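Local coordinates for SusD-like protein BACOVA_02651 (Bacteroides ovatus, PDB 5E75) that binds polysaccharide at the bacterial cell surface and probably captures xyloglucan before it is transported into the periplasm for degradation, at residues I43-A48 against F415-S420; A86-N91 against E135-L140; M124-G129 against N421-V426; V145-R150 against P511-T516; C315-G320 against G337-N342. All blocks are in the same frame, centred on the assembly; numbering follows the deposited sequence.

Interaction 1: residues I43-A48 against F415-S420; sequences IGSGRA and FGMEYS
In the core of this SusD-family fold, a pi-type turn of helix 40-46, at residues 43-46, rests on the connection between helices 404-415 and 421-431. That connection starts with a type II beta turn from Phe415 to Glu418, closed by Glu418 N bonding to Phe415 O, and ends at Ser420, the N-cap position of helix 421-431. Gly44 makes the close backbone approach possible: with no side chain between them, Gly44 CA comes within 3.8 Å of Tyr419 CA. The Gly44 CA hydrogen faces the Tyr419 carbonyl, with Gly44 CA 3.5 Å from Tyr419 O. Ser45 turns its hydroxyl into the connection (chi1 -83°, OG anti to the carbonyl carbon). Its firmer partner is Asp50, which also receives Met417 N, so one carboxylate oxygen ties both segments together. From Tyr419 comes a weak, bent bond, N to Ser45 OG at 3.1 Å with 134° at the hydrogen, while ring atom Tyr419 CD1 lies 3.5 Å from Ser45 OG.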
# COMPACT_ATOMS: atom_id res chain seq x y z
N ILE A 43 -7.39 2.58 5.57
CA ILE A 43 -6.93 1.24 5.93
C ILE A 43 -5.43 1.08 5.71
O ILE A 43 -4.71 0.63 6.60
CB ILE A 43 -7.71 0.16 5.17
CG1 ILE A 43 -9.19 0.19 5.57
CG2 ILE A 43 -7.12 -1.21 5.47
CD1 ILE A 43 -10.07 -0.79 4.79
N GLY A 44 -4.93 1.46 4.54
CA GLY A 44 -3.53 1.21 4.23
C GLY A 44 -2.55 2.16 4.89
O GLY A 44 -1.45 1.76 5.31
N SER A 45 -2.93 3.44 4.96
CA SER A 45 -2.06 4.50 5.50
C SER A 45 -2.52 5.04 6.86
O SER A 45 -1.71 5.17 7.78
CB SER A 45 -1.90 5.66 4.51
OG SER A 45 -0.90 5.37 3.55
N GLY A 46 -3.80 5.35 7.00
CA GLY A 46 -4.29 5.90 8.25
C GLY A 46 -4.03 4.97 9.42
O GLY A 46 -3.53 5.37 10.47
N ARG A 47 -4.34 3.70 9.24
CA ARG A 47 -4.25 2.75 10.34
C ARG A 47 -2.80 2.52 10.77
O ARG A 47 -2.55 2.16 11.91
CB ARG A 47 -4.92 1.44 9.96
CG ARG A 47 -5.24 0.54 11.15
CD ARG A 47 -6.35 -0.39 10.77
NE ARG A 47 -6.70 -1.36 11.79
CZ ARG A 47 -7.50 -1.14 12.82
NH1 ARG A 47 -8.00 0.07 13.04
NH2 ARG A 47 -7.81 -2.13 13.64
N ALA A 48 -1.85 2.78 9.87
CA ALA A 48 -0.42 2.73 10.20
C ALA A 48 0.05 3.99 10.92
O ALA A 48 1.20 4.05 11.34
CB ALA A 48 0.40 2.56 8.93
N PHE A 415 7.73 4.05 2.21
CA PHE A 415 6.37 3.78 1.68
C PHE A 415 5.27 4.64 2.29
O PHE A 415 4.09 4.35 2.13
CB PHE A 415 6.02 2.28 1.78
CG PHE A 415 6.97 1.43 1.02
CD1 PHE A 415 6.99 1.49 -0.36
CD2 PHE A 415 7.87 0.62 1.66
CE1 PHE A 415 7.91 0.76 -1.08
CE2 PHE A 415 8.77 -0.14 0.95
CZ PHE A 415 8.79 -0.06 -0.41
N GLY A 416 5.63 5.73 2.96
CA GLY A 416 4.63 6.62 3.52
C GLY A 416 3.65 7.11 2.48
O GLY A 416 4.03 7.48 1.37
N MET A 417 2.36 7.09 2.83
CA MET A 417 1.28 7.55 1.95
C MET A 417 1.19 6.74 0.65
O MET A 417 0.66 7.21 -0.34
CB MET A 417 1.38 9.07 1.67
CG MET A 417 1.24 9.94 2.92
SD MET A 417 -0.17 9.53 3.96
CE MET A 417 -1.51 9.50 2.75
N GLU A 418 1.63 5.49 0.69
CA GLU A 418 1.40 4.54 -0.41
C GLU A 418 0.42 3.44 -0.00
O GLU A 418 0.23 2.48 -0.74
CB GLU A 418 2.70 3.92 -0.93
CG GLU A 418 3.55 4.95 -1.64
CD GLU A 418 4.87 4.42 -2.15
OE1 GLU A 418 4.91 3.38 -2.86
OE2 GLU A 418 5.86 5.12 -1.86
N TYR A 419 -0.22 3.61 1.14
CA TYR A 419 -1.32 2.72 1.55
C TYR A 419 -0.85 1.29 1.74
O TYR A 419 -1.60 0.35 1.47
CB TYR A 419 -2.49 2.82 0.56
CG TYR A 419 -2.62 4.20 -0.10
CD1 TYR A 419 -2.80 5.36 0.63
CD2 TYR A 419 -2.55 4.30 -1.49
CE1 TYR A 419 -2.90 6.62 -0.03
CE2 TYR A 419 -2.65 5.52 -2.13
CZ TYR A 419 -2.81 6.66 -1.40
OH TYR A 419 -2.91 7.85 -2.11
N SER A 420 0.38 1.13 2.22
CA SER A 420 0.98 -0.17 2.42
C SER A 420 1.49 -0.42 3.84
O SER A 420 1.60 -1.56 4.26
CB SER A 420 2.15 -0.34 1.45
OG SER A 420 3.09 0.70 1.61

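Interaction 2: residues A86-N91 against E135-L140; sequences ANSVIN and EDNQKL
Two asparagine amides join helix 70-95 to the N-terminal turn of helix 137-142, near the surface of the helical part of this SusD-family protein. The close-packed side belongs to Asn87, which is buried and points at the other segment. Its ND2 donates to Asn137 OD1 at 3.0 Å and 161°; the acceptor lies in the Asn87 amide plane, but the N-H reaches Asn137 from above the carbonyl plane, and the two amide planes are 47° apart. The same ND2 also bonds Ile134 O, and Asn87 OD1 takes a bond from Arg117 on helix 103-125, so both ends of the amide are held and its rotation is fixed. Beyond this grip the contact loosens toward solvent. One water takes a bond from Asn137 ND2 at 3.0 Å and is hydrogen-bonded to exposed Ser88 OG. Another donates to Asn87 O and only weakly to Glu135 O. Asp136 N-caps helix 137-142, its OD1 accepting from Gln138 N at 2.9 Å.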
# COMPACT_ATOMS: atom_id res chain seq x y z
N ALA A 86 -11.37 -11.76 -11.51
CA ALA A 86 -10.34 -12.74 -11.83
C ALA A 86 -11.00 -14.07 -12.21
O ALA A 86 -10.63 -14.71 -13.20
CB ALA A 86 -9.40 -12.92 -10.63
N ASN A 87 -11.96 -14.50 -11.40
CA ASN A 87 -12.66 -15.76 -11.67
C ASN A 87 -13.38 -15.72 -13.03
O ASN A 87 -13.36 -16.69 -13.79
CB ASN A 87 -13.62 -16.10 -10.54
CG ASN A 87 -12.92 -16.38 -9.24
OD1 ASN A 87 -11.71 -16.61 -9.21
ND2 ASN A 87 -13.68 -16.40 -8.16
N SER A 88 -13.98 -14.58 -13.34
CA SER A 88 -14.68 -14.42 -14.61
C SER A 88 -13.71 -14.48 -15.78
O SER A 88 -14.01 -15.10 -16.82
CB SER A 88 -15.46 -13.12 -14.65
OG SER A 88 -16.57 -13.18 -13.78
N VAL A 89 -12.55 -13.83 -15.66
CA VAL A 89 -11.52 -13.92 -16.69
C VAL A 89 -11.06 -15.36 -16.90
O VAL A 89 -10.94 -15.81 -18.04
CB VAL A 89 -10.30 -13.02 -16.32
CG1 VAL A 89 -9.08 -13.35 -17.19
CG2 VAL A 89 -10.68 -11.58 -16.46
N ILE A 90 -10.79 -16.09 -15.83
CA ILE A 90 -10.34 -17.47 -15.95
C ILE A 90 -11.41 -18.28 -16.70
O ILE A 90 -11.09 -19.07 -17.59
CB ILE A 90 -10.00 -18.06 -14.57
CG1 ILE A 90 -8.76 -17.37 -13.98
CG2 ILE A 90 -9.73 -19.56 -14.66
CD1 ILE A 90 -8.60 -17.60 -12.49
N ASN A 91 -12.67 -18.07 -16.34
CA ASN A 91 -13.78 -18.75 -17.01
C ASN A 91 -13.86 -18.36 -18.49
O ASN A 91 -14.08 -19.22 -19.35
CB ASN A 91 -15.11 -18.44 -16.30
CG ASN A 91 -16.34 -19.01 -17.03
OD1 ASN A 91 -16.61 -20.20 -16.94
ND2 ASN A 91 -17.08 -18.15 -17.72
N GLU A 135 -13.12 -19.79 -5.92
CA GLU A 135 -12.65 -19.98 -7.29
C GLU A 135 -13.79 -20.07 -8.30
O GLU A 135 -13.56 -19.91 -9.49
CB GLU A 135 -11.82 -21.25 -7.42
CG GLU A 135 -10.53 -21.27 -6.65
CD GLU A 135 -9.81 -22.59 -6.76
OE1 GLU A 135 -9.24 -22.87 -7.84
OE2 GLU A 135 -9.83 -23.35 -5.78
N ASP A 136 -15.01 -20.35 -7.82
CA ASP A 136 -16.18 -20.55 -8.68
C ASP A 136 -17.24 -19.53 -8.30
O ASP A 136 -17.92 -19.68 -7.28
CB ASP A 136 -16.73 -21.97 -8.49
CG ASP A 136 -17.87 -22.30 -9.44
OD1 ASP A 136 -18.40 -21.39 -10.09
OD2 ASP A 136 -18.22 -23.50 -9.55
N ASN A 137 -17.38 -18.49 -9.11
CA ASN A 137 -18.37 -17.46 -8.85
C ASN A 137 -19.79 -18.02 -8.75
O ASN A 137 -20.60 -17.49 -8.01
CB ASN A 137 -18.36 -16.39 -9.93
CG ASN A 137 -17.13 -15.51 -9.89
OD1 ASN A 137 -16.40 -15.47 -8.89
ND2 ASN A 137 -16.90 -14.78 -10.97
N GLN A 138 -20.08 -19.09 -9.49
CA GLN A 138 -21.43 -19.64 -9.49
C GLN A 138 -21.80 -20.23 -8.14
O GLN A 138 -22.96 -20.18 -7.73
CB GLN A 138 -21.59 -20.70 -10.57
CG GLN A 138 -23.03 -21.25 -10.68
CD GLN A 138 -24.06 -20.16 -10.94
OE1 GLN A 138 -25.16 -20.13 -10.37
NE2 GLN A 138 -23.70 -19.24 -11.79
N LYS A 139 -20.82 -20.80 -7.44
CA LYS A 139 -21.08 -21.32 -6.10
C LYS A 139 -21.57 -20.22 -5.18
O LYS A 139 -22.47 -20.43 -4.38
CB LYS A 139 -19.84 -22.01 -5.52
CG LYS A 139 -19.55 -23.33 -6.17
CD LYS A 139 -18.48 -24.12 -5.42
CE LYS A 139 -18.35 -25.52 -5.99
NZ LYS A 139 -17.35 -26.37 -5.27
N LEU A 140 -20.99 -19.02 -5.32
CA LEU A 140 -21.37 -17.87 -4.52
C LEU A 140 -22.77 -17.38 -4.83
O LEU A 140 -23.51 -16.91 -3.97
CB LEU A 140 -20.41 -16.71 -4.79
CG LEU A 140 -19.45 -16.19 -3.74
CD1 LEU A 140 -19.08 -14.76 -4.16
CD2 LEU A 140 -20.02 -16.22 -2.32
O HOH W 1 -13.24 -19.21 -12.81
O HOH W 2 -18.70 -15.00 -13.36

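Interaction 3: residues M124-G129 against N421-V426; sequences MLRIWG and NWYDMV. With EDO (1,2-ethanediol), chain C.
This is a buried packing contact without a direct hydrogen bond between its segments, set where the C-terminal end of helix 103-125 unwinds against the first turns of helix 421-431 inside the SusD-family fold. Arg126 carries it. The chain leaves with CG anti to the carbonyl carbon, extends through chi2 and bends at chi3 (-67°), bringing the guanidinium face against Tyr423 CB. That CB sits toward the rim of the guanidinium, 3.4 Å from Arg126 NH1, with guanidinium and phenol planes 32° apart. The polar edge is served by others: NE bonds Phe122 O, and NH2 gives a hydrogen bond of 3.0 Å to O1 of an ethanediol, probably from the crystallisation liquor. Asp424 OD1 stays 4.1 Å from Arg126 NH1, beyond a salt bridge, and the Asp424 carboxylate pairs with Arg411 through OD2. Ile127 runs beside the Tyr423 ring in the same direction, placing CG1 3.5 Å from Tyr423 CE1 at the ring edge; the phenol OH bonds Tyr35. One turn further along helix 421-431, Val426 CG2 packs 3.4 Å from Arg126 O, a carbonyl oxygen buried here without a polar partner. The neighbouring carbonyl fares better: a water accepts from Trp422 NE1 at 2.9 Å, in the plane of the indole, and donates to Ile127 O at 3.3 Å.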
# COMPACT_ATOMS: atom_id res chain seq x y z
N MET A 124 -6.56 -8.79 2.12
CA MET A 124 -7.62 -9.20 3.04
C MET A 124 -7.11 -9.96 4.25
O MET A 124 -7.61 -9.79 5.37
CB MET A 124 -8.67 -10.03 2.33
CG MET A 124 -9.52 -9.20 1.38
SD MET A 124 -11.11 -9.94 0.97
CE MET A 124 -10.60 -10.93 -0.39
N LEU A 125 -6.09 -10.79 4.03
CA LEU A 125 -5.49 -11.60 5.09
C LEU A 125 -4.91 -10.71 6.20
O LEU A 125 -4.87 -11.11 7.36
CB LEU A 125 -4.40 -12.46 4.47
CG LEU A 125 -3.59 -13.38 5.39
CD1 LEU A 125 -4.48 -14.38 6.13
CD2 LEU A 125 -2.56 -14.13 4.59
N ARG A 126 -4.46 -9.51 5.83
CA ARG A 126 -3.83 -8.57 6.75
C ARG A 126 -4.79 -7.42 7.12
O ARG A 126 -4.31 -6.34 7.51
CB ARG A 126 -2.50 -8.04 6.12
CG ARG A 126 -1.40 -9.16 5.71
CD ARG A 126 -0.21 -8.64 4.80
NE ARG A 126 -0.65 -8.24 3.48
CZ ARG A 126 0.03 -7.48 2.66
NH1 ARG A 126 1.22 -6.99 3.02
NH2 ARG A 126 -0.49 -7.13 1.49
N ILE A 127 -6.11 -7.63 6.94
CA ILE A 127 -7.19 -6.75 7.42
C ILE A 127 -8.14 -7.53 8.32
O ILE A 127 -8.35 -7.17 9.48
CB ILE A 127 -8.03 -6.13 6.24
CG1 ILE A 127 -7.16 -5.22 5.39
CG2 ILE A 127 -9.26 -5.36 6.78
CD1 ILE A 127 -7.77 -4.89 4.02
N TRP A 128 -8.70 -8.62 7.79
CA TRP A 128 -9.66 -9.46 8.51
C TRP A 128 -9.07 -10.78 9.01
O TRP A 128 -9.56 -11.33 10.01
CB TRP A 128 -10.87 -9.78 7.62
CG TRP A 128 -11.72 -8.58 7.34
CD1 TRP A 128 -12.60 -8.00 8.20
CD2 TRP A 128 -11.73 -7.79 6.14
NE1 TRP A 128 -13.16 -6.88 7.62
CE2 TRP A 128 -12.66 -6.74 6.35
CE3 TRP A 128 -11.06 -7.86 4.92
CZ2 TRP A 128 -12.91 -5.77 5.39
CZ3 TRP A 128 -11.32 -6.90 3.96
CH2 TRP A 128 -12.24 -5.87 4.20
N GLY A 129 -8.04 -11.30 8.34
CA GLY A 129 -7.50 -12.61 8.66
C GLY A 129 -8.25 -13.67 7.87
O GLY A 129 -8.13 -13.70 6.66
N ASN A 421 1.81 0.62 4.58
CA ASN A 421 2.46 0.43 5.87
C ASN A 421 1.61 -0.36 6.84
O ASN A 421 2.15 -1.13 7.62
CB ASN A 421 2.90 1.77 6.48
CG ASN A 421 4.13 2.36 5.82
OD1 ASN A 421 4.94 1.64 5.22
ND2 ASN A 421 4.28 3.66 5.94
N TRP A 422 0.29 -0.20 6.83
CA TRP A 422 -0.52 -0.92 7.81
C TRP A 422 -0.42 -2.43 7.61
O TRP A 422 -0.34 -3.19 8.56
CB TRP A 422 -1.99 -0.50 7.81
CG TRP A 422 -2.79 -1.36 8.76
CD1 TRP A 422 -3.85 -2.16 8.46
CD2 TRP A 422 -2.55 -1.51 10.17
NE1 TRP A 422 -4.30 -2.81 9.60
CE2 TRP A 422 -3.51 -2.43 10.66
CE3 TRP A 422 -1.63 -0.98 11.07
CZ2 TRP A 422 -3.56 -2.82 11.99
CZ3 TRP A 422 -1.67 -1.36 12.38
CH2 TRP A 422 -2.64 -2.26 12.84
N TYR A 423 -0.45 -2.87 6.35
CA TYR A 423 -0.40 -4.30 6.07
C TYR A 423 0.90 -4.90 6.59
O TYR A 423 0.90 -6.02 7.11
CB TYR A 423 -0.56 -4.55 4.56
CG TYR A 423 -1.87 -4.03 4.00
CD1 TYR A 423 -3.04 -4.70 4.27
CD2 TYR A 423 -1.93 -2.92 3.16
CE1 TYR A 423 -4.25 -4.27 3.75
CE2 TYR A 423 -3.15 -2.45 2.68
CZ TYR A 423 -4.29 -3.15 2.98
OH TYR A 423 -5.54 -2.79 2.51
N ASP A 424 2.00 -4.17 6.45
CA ASP A 424 3.28 -4.61 6.98
C ASP A 424 3.24 -4.67 8.51
O ASP A 424 3.81 -5.59 9.10
CB ASP A 424 4.41 -3.69 6.55
CG ASP A 424 4.67 -3.73 5.08
OD1 ASP A 424 4.25 -4.69 4.43
OD2 ASP A 424 5.34 -2.79 4.61
N MET A 425 2.58 -3.72 9.15
CA MET A 425 2.47 -3.72 10.61
C MET A 425 1.65 -4.91 11.11
O MET A 425 1.97 -5.46 12.16
CB MET A 425 1.90 -2.40 11.13
CG MET A 425 2.87 -1.27 11.02
SD MET A 425 2.14 0.29 11.48
CE MET A 425 3.57 1.38 11.32
N VAL A 426 0.60 -5.31 10.39
CA VAL A 426 -0.16 -6.50 10.79
C VAL A 426 0.71 -7.75 10.69
O VAL A 426 0.69 -8.60 11.59
CB VAL A 426 -1.46 -6.66 9.96
CG1 VAL A 426 -2.17 -7.94 10.32
CG2 VAL A 426 -2.36 -5.45 10.20
C1 EDO C . 1.06 -7.18 -1.84
O1 EDO C . 1.43 -6.38 -0.72
C2 EDO C . -0.36 -6.87 -2.28
O2 EDO C . -1.31 -7.65 -1.55
O HOH W 3 3.74 -8.04 4.91
O HOH W 4 -6.30 -4.76 10.30

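Interaction 4: residues V145-R150 against P511-T516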
# COMPACT_ATOMS: atom_id res chain seq x y z
N VAL A 145 -24.34 -17.98 1.57
CA VAL A 145 -24.05 -18.29 2.97
C VAL A 145 -22.98 -19.37 3.04
O VAL A 145 -23.28 -20.56 3.04
CB VAL A 145 -25.32 -18.67 3.74
CG1 VAL A 145 -24.99 -18.94 5.21
CG2 VAL A 145 -26.36 -17.55 3.61
N ARG A 146 -21.73 -18.92 3.05
CA ARG A 146 -20.56 -19.78 2.96
C ARG A 146 -19.59 -19.46 4.09
O ARG A 146 -19.48 -18.31 4.50
CB ARG A 146 -19.84 -19.53 1.63
CG ARG A 146 -20.69 -19.76 0.39
CD ARG A 146 -20.92 -21.24 0.15
NE ARG A 146 -21.72 -21.48 -1.05
CZ ARG A 146 -21.71 -22.62 -1.74
NH1 ARG A 146 -20.93 -23.62 -1.37
NH2 ARG A 146 -22.48 -22.74 -2.82
N PRO A 147 -18.86 -20.48 4.59
CA PRO A 147 -17.99 -20.23 5.73
C PRO A 147 -16.67 -19.56 5.36
O PRO A 147 -16.21 -19.63 4.22
CB PRO A 147 -17.71 -21.64 6.25
CG PRO A 147 -17.85 -22.53 5.06
CD PRO A 147 -18.92 -21.91 4.23
N LEU A 148 -16.10 -18.91 6.36
CA LEU A 148 -14.73 -18.43 6.30
C LEU A 148 -13.77 -19.60 6.20
O LEU A 148 -14.04 -20.69 6.69
CB LEU A 148 -14.42 -17.66 7.57
CG LEU A 148 -15.20 -16.36 7.80
CD1 LEU A 148 -15.15 -15.97 9.27
CD2 LEU A 148 -14.60 -15.28 6.94
N ASN A 149 -12.62 -19.35 5.58
CA ASN A 149 -11.51 -20.29 5.60
C ASN A 149 -10.37 -19.80 6.48
O ASN A 149 -10.25 -18.60 6.73
CB ASN A 149 -11.04 -20.55 4.17
CG ASN A 149 -12.13 -21.16 3.32
OD1 ASN A 149 -12.60 -20.56 2.34
ND2 ASN A 149 -12.57 -22.35 3.69
N ARG A 150 -9.53 -20.71 6.95
CA ARG A 150 -8.51 -20.37 7.94
C ARG A 150 -7.39 -19.54 7.34
O ARG A 150 -7.14 -19.60 6.14
CB ARG A 150 -7.91 -21.64 8.54
CG ARG A 150 -8.94 -22.58 9.16
CD ARG A 150 -8.31 -23.94 9.47
NE ARG A 150 -7.84 -24.55 8.24
CZ ARG A 150 -7.35 -25.78 8.13
NH1 ARG A 150 -7.27 -26.57 9.20
NH2 ARG A 150 -6.97 -26.23 6.94
N PRO A 511 -16.73 -19.97 13.23
CA PRO A 511 -15.32 -20.32 13.05
C PRO A 511 -14.97 -20.63 11.59
O PRO A 511 -15.83 -21.16 10.87
CB PRO A 511 -15.17 -21.59 13.90
CG PRO A 511 -16.25 -21.51 14.91
CD PRO A 511 -17.39 -20.82 14.25
N PRO A 512 -13.75 -20.31 11.17
CA PRO A 512 -13.31 -20.72 9.83
C PRO A 512 -13.10 -22.22 9.73
O PRO A 512 -12.85 -22.92 10.74
CB PRO A 512 -12.00 -19.96 9.63
CG PRO A 512 -11.50 -19.69 10.99
CD PRO A 512 -12.71 -19.53 11.87
N VAL A 513 -13.20 -22.72 8.51
CA VAL A 513 -13.11 -24.14 8.23
C VAL A 513 -12.06 -24.37 7.16
O VAL A 513 -11.66 -23.44 6.46
CB VAL A 513 -14.45 -24.72 7.77
CG1 VAL A 513 -15.55 -24.37 8.79
CG2 VAL A 513 -14.84 -24.20 6.39
N PRO A 514 -11.59 -25.61 7.03
CA PRO A 514 -10.60 -25.87 5.98
C PRO A 514 -11.15 -25.68 4.58
O PRO A 514 -12.30 -25.99 4.31
CB PRO A 514 -10.23 -27.35 6.20
CG PRO A 514 -10.65 -27.65 7.61
CD PRO A 514 -11.85 -26.80 7.87
N TYR A 515 -10.29 -25.21 3.69
CA TYR A 515 -10.64 -25.09 2.27
C TYR A 515 -10.35 -26.41 1.55
O TYR A 515 -9.37 -27.08 1.83
CB TYR A 515 -9.83 -23.97 1.62
CG TYR A 515 -10.24 -23.66 0.19
CD1 TYR A 515 -11.48 -23.11 -0.09
CD2 TYR A 515 -9.39 -23.91 -0.87
CE1 TYR A 515 -11.87 -22.82 -1.39
CE2 TYR A 515 -9.77 -23.62 -2.19
CZ TYR A 515 -11.00 -23.08 -2.43
OH TYR A 515 -11.40 -22.78 -3.72
N THR A 516 -11.23 -26.78 0.62
CA THR A 516 -10.95 -27.91 -0.26
C THR A 516 -10.22 -27.44 -1.50
O THR A 516 -10.80 -26.85 -2.41
CB THR A 516 -12.23 -28.62 -0.68
OG1 THR A 516 -13.07 -27.71 -1.39
CG2 THR A 516 -12.94 -29.12 0.54
O HOH W 5 -17.29 -19.49 9.00
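Val513 N donates to Leu148 O at 2.9 Å and 162°, and Asn149 ND2 answers with a nearly straight bond of 3.1 Å to Val513 O, so one valine is gripped on both its N-H and its carbonyl. Val513 O lies in the Asn149 amide plane, yet the N-H meets that oxygen from above the carbonyl plane. Asn149 OD1 receives Leu133 N, so both ends of the amide are held, which fixes its orientation. A weaker, bent bond from Arg150 N and a CA-H contact from Asn149 CA, 3.3 Å away, also converge on Val513 O. In this SusD-family protein the contact holds the proline-rich C-terminal tail against the loop leading into helix 151-168, for which Arg150 is the N-cap residue; the touching parts of the two segments run 84° apart, end to end. Pro147 CG touches Val513 CG2 at 3.7 Å, and Leu148 CB lies 3.9 Å from Pro512 CB. The Arg150 chain bends at chi3 to bring its guanidinium over Pro514, whose CB sits above one face and 3.5 Å from Arg150 NH2, while NE forms a salt bridge with Asp153. The Tyr515 ring stands nearly perpendicular to the Asn149 amide (79°), with CD1 3.7 Å from Asn149 OD1.

Interaction 5: residues C315-G320 against G337-N342; sequences CIKDGG and GPDDDN
Cys315 N and Ile316 N come over one face of the Asp340 carboxylate, Gly337 N over the other, all well out of its plane. Asp340 ends a type I beta turn that starts at Gly337 and is the centre of an inverse gamma turn; its carboxylate bridges two surface loops, residues 337-342 and residues 315-320, which lead into strand 321-322. Ile316 N bonds Asp340 OD1 at 2.8 Å and 169°, and Cys315 N reaches Asp340 OD2 at 2.9 Å. Gly337 N donates to the same OD2, so one carboxylate braces its own turn while holding consecutive N-H groups of the other loop. A water donates to Asp340 OD1 and accepts from Lys317 N. Such a concentration of donors on a buried carboxylate would be expected to favour its charged form. Asn342 ND2 bonds Gly337 O almost straight, at 175°, an oxygen that also accepts Asp340 N within the turn. Toward solvent, Lys317 bends at chi3 and forms a salt bridge, NZ to Asp339 OD2 at 2.7 Å, although the position of that oxygen is less certain. Ile316 slides past Asp340 and ends with CD1 3.6 Å from Asp341 OD2.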
# COMPACT_ATOMS: atom_id res chain seq x y z
N CYS A 315 3.14 23.98 -9.39
CA CYS A 315 2.95 25.39 -9.75
C CYS A 315 4.10 25.85 -10.64
O CYS A 315 4.70 26.90 -10.40
CB CYS A 315 2.87 26.27 -8.52
SG CYS A 315 1.56 25.79 -7.41
N ILE A 316 4.37 25.07 -11.67
CA ILE A 316 5.52 25.31 -12.54
C ILE A 316 5.41 26.68 -13.24
O ILE A 316 6.42 27.36 -13.41
CB ILE A 316 5.67 24.19 -13.60
CG1 ILE A 316 5.99 22.84 -12.93
CG2 ILE A 316 6.75 24.54 -14.62
CD1 ILE A 316 5.96 21.66 -13.89
N LYS A 317 4.19 27.06 -13.61
CA LYS A 317 3.95 28.36 -14.27
C LYS A 317 4.14 29.55 -13.35
O LYS A 317 4.18 30.69 -13.82
CB LYS A 317 2.53 28.42 -14.82
CG LYS A 317 2.23 27.48 -15.96
CD LYS A 317 0.78 27.61 -16.42
CE LYS A 317 -0.22 27.38 -15.28
NZ LYS A 317 -1.62 27.33 -15.77
N ASP A 318 4.23 29.31 -12.04
CA ASP A 318 4.48 30.36 -11.07
C ASP A 318 5.84 30.17 -10.40
O ASP A 318 6.05 30.62 -9.28
CB ASP A 318 3.38 30.40 -9.99
CG ASP A 318 2.05 30.87 -10.53
OD1 ASP A 318 2.02 31.75 -11.42
OD2 ASP A 318 1.01 30.37 -10.05
N GLY A 319 6.75 29.50 -11.10
CA GLY A 319 8.14 29.35 -10.66
C GLY A 319 8.37 28.33 -9.55
O GLY A 319 9.36 28.40 -8.82
N GLY A 320 7.45 27.39 -9.44
CA GLY A 320 7.51 26.40 -8.38
C GLY A 320 6.66 26.83 -7.20
O GLY A 320 6.10 27.92 -7.18
N GLY A 337 -1.29 20.91 -10.45
CA GLY A 337 -2.38 21.28 -11.31
C GLY A 337 -2.32 20.62 -12.68
O GLY A 337 -1.37 19.92 -13.02
N PRO A 338 -3.36 20.84 -13.47
CA PRO A 338 -3.43 20.27 -14.82
C PRO A 338 -2.17 20.53 -15.66
O PRO A 338 -1.77 19.66 -16.44
CB PRO A 338 -4.63 20.98 -15.42
CG PRO A 338 -5.49 21.34 -14.27
CD PRO A 338 -4.56 21.63 -13.14
N ASP A 339 -1.56 21.70 -15.51
CA ASP A 339 -0.42 22.06 -16.34
C ASP A 339 0.93 21.76 -15.74
O ASP A 339 1.94 22.11 -16.33
CB ASP A 339 -0.44 23.55 -16.65
CG ASP A 339 -1.67 23.96 -17.37
OD1 ASP A 339 -2.23 23.14 -18.12
OD2 ASP A 339 -2.07 25.11 -17.16
N ASP A 340 0.97 21.11 -14.57
CA ASP A 340 2.24 20.76 -13.94
C ASP A 340 2.79 19.44 -14.49
O ASP A 340 2.96 18.45 -13.76
CB ASP A 340 2.09 20.71 -12.41
CG ASP A 340 1.92 22.09 -11.79
OD1 ASP A 340 2.47 23.07 -12.37
OD2 ASP A 340 1.26 22.19 -10.73
N ASP A 341 3.06 19.44 -15.80
CA ASP A 341 3.47 18.24 -16.52
C ASP A 341 2.46 17.11 -16.35
O ASP A 341 2.83 15.93 -16.32
CB ASP A 341 4.90 17.80 -16.13
CG ASP A 341 5.96 18.82 -16.53
OD1 ASP A 341 5.74 19.61 -17.48
OD2 ASP A 341 7.04 18.82 -15.90
N ASN A 342 1.17 17.46 -16.24
CA ASN A 342 0.10 16.47 -16.11
C ASN A 342 -0.80 16.35 -17.34
O ASN A 342 -1.81 15.66 -17.30
CB ASN A 342 -0.74 16.77 -14.87
CG ASN A 342 0.00 16.47 -13.58
OD1 ASN A 342 0.62 15.40 -13.46
ND2 ASN A 342 -0.02 17.40 -12.64
O HOH W 6 1.78 25.28 -13.72

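In the fold
The five contacts differ in burial and in chemistry. Interactions 1 and 3 lie in the core: interaction 1 uses the loop that leads into helix 421-431, interaction 3 the first turns of that helix, and they touch where Gly44 O meets Trp422 N at 3.0 Å, probably a hydrogen bond. The former relies on close backbone approach, the latter on side-chain packing and bridging waters. Farther out, interactions 2 and 4 also touch, through a probable hydrogen bond between Tyr515 OH and Glu135 OE2; amides work in both, with more water in the first and more proline packing in the second. Interaction 5 stands apart, about 52 Å from interaction 4 between centres, and depends on carboxylates.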